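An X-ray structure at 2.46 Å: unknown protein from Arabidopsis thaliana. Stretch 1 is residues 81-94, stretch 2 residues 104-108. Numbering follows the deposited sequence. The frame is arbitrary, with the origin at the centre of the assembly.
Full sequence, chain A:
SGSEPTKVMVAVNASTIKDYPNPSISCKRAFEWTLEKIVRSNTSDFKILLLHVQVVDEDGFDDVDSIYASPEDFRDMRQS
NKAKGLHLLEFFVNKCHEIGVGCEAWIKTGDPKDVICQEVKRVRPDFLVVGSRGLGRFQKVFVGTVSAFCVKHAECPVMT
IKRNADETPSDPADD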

# COMPACT_ATOMS: atom_id res chain seq x y z
N ASN A 81 25.02 -9.78 10.70
CA ASN A 81 23.91 -9.00 10.20
C ASN A 81 24.28 -8.17 8.99
O ASN A 81 23.46 -8.01 8.07
N LYS A 82 25.50 -7.64 8.98
CA LYS A 82 26.01 -6.88 7.85
C LYS A 82 25.96 -7.75 6.60
O LYS A 82 25.42 -7.34 5.57
N ALA A 83 26.48 -8.96 6.71
CA ALA A 83 26.53 -9.87 5.58
C ALA A 83 25.14 -10.37 5.24
O ALA A 83 24.77 -10.40 4.08
N LYS A 84 24.38 -10.80 6.24
CA LYS A 84 22.97 -11.15 6.05
C LYS A 84 22.29 -10.01 5.32
O LYS A 84 21.55 -10.22 4.38
N GLY A 85 22.64 -8.78 5.68
CA GLY A 85 22.10 -7.63 5.01
C GLY A 85 22.42 -7.53 3.51
O GLY A 85 21.50 -7.36 2.68
N LEU A 86 23.71 -7.60 3.18
CA LEU A 86 24.15 -7.40 1.81
C LEU A 86 23.61 -8.51 0.89
O LEU A 86 23.13 -8.23 -0.20
N HIS A 87 23.69 -9.76 1.35
CA HIS A 87 23.21 -10.92 0.58
C HIS A 87 21.73 -10.76 0.25
O HIS A 87 21.24 -11.12 -0.81
N LEU A 88 21.02 -10.20 1.20
CA LEU A 88 19.64 -9.91 1.06
C LEU A 88 19.39 -8.90 -0.07
O LEU A 88 18.55 -9.14 -0.96
N LEU A 89 20.09 -7.77 -0.02
CA LEU A 89 20.05 -6.75 -1.06
C LEU A 89 20.38 -7.29 -2.43
O LEU A 89 19.73 -6.97 -3.40
N GLU A 90 21.43 -8.10 -2.50
CA GLU A 90 21.86 -8.70 -3.73
C GLU A 90 20.80 -9.62 -4.36
O GLU A 90 20.65 -9.65 -5.60
N PHE A 91 20.06 -10.35 -3.52
CA PHE A 91 18.95 -11.15 -4.03
C PHE A 91 17.92 -10.30 -4.77
O PHE A 91 17.56 -10.64 -5.88
N PHE A 92 17.52 -9.18 -4.20
CA PHE A 92 16.49 -8.33 -4.81
C PHE A 92 16.99 -7.50 -5.97
O PHE A 92 16.24 -7.25 -6.91
N VAL A 93 18.25 -7.11 -5.92
CA VAL A 93 18.86 -6.34 -6.97
C VAL A 93 18.98 -7.23 -8.22
O VAL A 93 18.75 -6.78 -9.35
N ASN A 94 19.27 -8.50 -8.01
CA ASN A 94 19.31 -9.44 -9.12
C ASN A 94 17.94 -9.61 -9.75
O ASN A 94 17.83 -9.67 -10.97
N GLU A 104 17.76 0.82 -6.47
CA GLU A 104 18.80 1.23 -5.56
C GLU A 104 18.60 0.47 -4.28
O GLU A 104 17.48 0.35 -3.80
N ALA A 105 19.67 -0.05 -3.72
CA ALA A 105 19.52 -0.85 -2.51
C ALA A 105 20.56 -0.43 -1.51
O ALA A 105 21.72 -0.23 -1.86
N TRP A 106 20.14 -0.30 -0.25
CA TRP A 106 21.09 0.05 0.80
C TRP A 106 20.61 -0.42 2.16
O TRP A 106 19.46 -0.88 2.32
N ILE A 107 21.52 -0.28 3.12
CA ILE A 107 21.30 -0.72 4.47
C ILE A 107 21.39 0.47 5.40
O ILE A 107 22.25 1.33 5.23
N LYS A 108 20.46 0.55 6.35
CA LYS A 108 20.53 1.47 7.46
C LYS A 108 20.51 0.67 8.75
O LYS A 108 20.09 -0.48 8.76

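A helix laid against the face of a strand illustrates a simple rule: where the backbones come close, small residues make room and a few branched side chains do the packing. Here helix 81-94 runs nearly antiparallel to strand 104-108, at 163°, with the axes 8.6 Å apart at closest approach. Alternation along the strand sends the CB atoms of A105 and I107 toward the helix and those of E104 and W106 away from it. On the helix, G85, L89 and V93 recur at four-residue intervals, so one stripe meets the strand.

I107 is the strand's main contributor. Its chi1 is m (-66°) and its chi2 t (173°), an extended conformation that carries CD1 to the helix backbone, 3.5 Å from C of G85. The absent side chain matters: a CB modelled on G85 would lie 2.8 Å from I107 CD1, a clash. L86, in the m,t rotamer, starts out sideways, but its end comes nearer, bringing CD2 to 3.6 Å from I107 CD1.

L89 fills the middle of the contact. Its chi1 of -100° and chi2 of 34° both lie between the usual wells; in this conformation its CD2 sits 3.5 Å from I107 CG1, while its CG is 3.6 Å from A105 CB. The small side chain of A105 accompanies a close backbone approach, with the CA atoms of L89 and A105 only 6.1 Å apart. One turn further on, V93, with chi1 t (160°), places CG2 3.5 Å from the same A105 CB.

F92 shows that an initial direction is not a contact: its CB points toward the strand, yet with chi1 m (-69°) the ring leads away. No hydrogen bond crosses the interface, which is held by apolar packing; W106 NE1 finds its partner elsewhere in the structure.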

# COMPACT_ATOMS: atom_id res chain seq x y z
CB ASN A 81 23.33 -8.09 11.29
CG ASN A 81 22.89 -8.86 12.53
OD1 ASN A 81 22.67 -10.08 12.49
ND2 ASN A 81 22.77 -8.16 13.65
CB LYS A 82 27.43 -6.41 8.12
CG LYS A 82 27.47 -5.12 8.94
CD LYS A 82 28.90 -4.61 9.13
CE LYS A 82 28.88 -3.20 9.69
NZ LYS A 82 30.22 -2.75 10.22
CB ALA A 83 27.49 -11.03 5.85
CB LYS A 84 22.27 -11.48 7.38
CG LYS A 84 22.18 -13.00 7.65
CD LYS A 84 22.53 -13.42 9.10
CE LYS A 84 21.87 -14.77 9.44
NZ LYS A 84 22.51 -15.60 10.55
CB LEU A 86 25.71 -7.28 1.74
CG LEU A 86 26.34 -6.08 2.45
CD1 LEU A 86 27.86 -6.14 2.49
CD2 LEU A 86 25.91 -4.77 1.80
CB HIS A 87 23.33 -12.20 1.41
CG HIS A 87 24.67 -12.87 1.35
ND1 HIS A 87 25.33 -13.12 0.17
CD2 HIS A 87 25.44 -13.40 2.33
CE1 HIS A 87 26.47 -13.75 0.42
NE2 HIS A 87 26.55 -13.94 1.73
CB LEU A 88 19.16 -9.34 2.39
CG LEU A 88 17.70 -9.39 2.77
CD1 LEU A 88 17.16 -10.79 2.52
CD2 LEU A 88 17.67 -9.07 4.24
CB LEU A 89 21.07 -5.68 -0.73
CG LEU A 89 20.48 -4.44 -0.07
CD1 LEU A 89 19.31 -4.69 0.84
CD2 LEU A 89 21.64 -3.72 0.60
CB GLU A 90 23.17 -9.46 -3.51
CG GLU A 90 23.79 -9.95 -4.79
CD GLU A 90 25.13 -10.63 -4.58
OE1 GLU A 90 25.52 -10.93 -3.44
OE2 GLU A 90 25.80 -10.88 -5.60
CB PHE A 91 18.27 -12.01 -2.94
CG PHE A 91 16.99 -12.67 -3.40
CD1 PHE A 91 17.02 -13.91 -4.05
CD2 PHE A 91 15.75 -12.03 -3.21
CE1 PHE A 91 15.82 -14.51 -4.51
CE2 PHE A 91 14.55 -12.62 -3.66
CZ PHE A 91 14.59 -13.86 -4.30
CB PHE A 92 15.82 -7.44 -3.76
CG PHE A 92 14.97 -8.20 -2.79
CD1 PHE A 92 15.49 -8.56 -1.55
CD2 PHE A 92 13.67 -8.56 -3.12
CE1 PHE A 92 14.70 -9.26 -0.63
CE2 PHE A 92 12.87 -9.27 -2.21
CZ PHE A 92 13.38 -9.63 -0.96
CB VAL A 93 20.17 -5.71 -6.46
CG1 VAL A 93 21.16 -5.28 -7.62
CG2 VAL A 93 19.82 -4.55 -5.51
CB ASN A 94 19.90 -10.77 -8.69
CG ASN A 94 21.41 -10.76 -8.72
OD1 ASN A 94 22.01 -10.58 -9.77
ND2 ASN A 94 22.03 -10.98 -7.58
CB GLU A 104 18.67 2.71 -5.27
CG GLU A 104 19.06 3.54 -6.45
CD GLU A 104 19.39 4.99 -6.08
OE1 GLU A 104 18.78 5.55 -5.15
OE2 GLU A 104 20.27 5.55 -6.75
CB ALA A 105 19.64 -2.33 -2.82
CB TRP A 106 21.36 1.54 0.81
CG TRP A 106 20.22 2.30 1.29
CD1 TRP A 106 20.05 2.79 2.54
CD2 TRP A 106 19.05 2.64 0.55
NE1 TRP A 106 18.86 3.42 2.63
CE2 TRP A 106 18.22 3.36 1.43
CE3 TRP A 106 18.63 2.43 -0.77
CZ2 TRP A 106 16.97 3.88 1.03
CZ3 TRP A 106 17.39 2.96 -1.17
CH2 TRP A 106 16.57 3.67 -0.26
CB ILE A 107 22.36 -1.77 4.85
CG1 ILE A 107 22.13 -3.03 3.98
CG2 ILE A 107 22.30 -2.08 6.36
CD1 ILE A 107 23.16 -4.14 4.08
CB LYS A 108 19.35 2.44 7.39
CG LYS A 108 19.45 3.46 6.26
CD LYS A 108 20.48 4.55 6.57
CE LYS A 108 20.65 5.49 5.40
NZ LYS A 108 21.82 6.42 5.61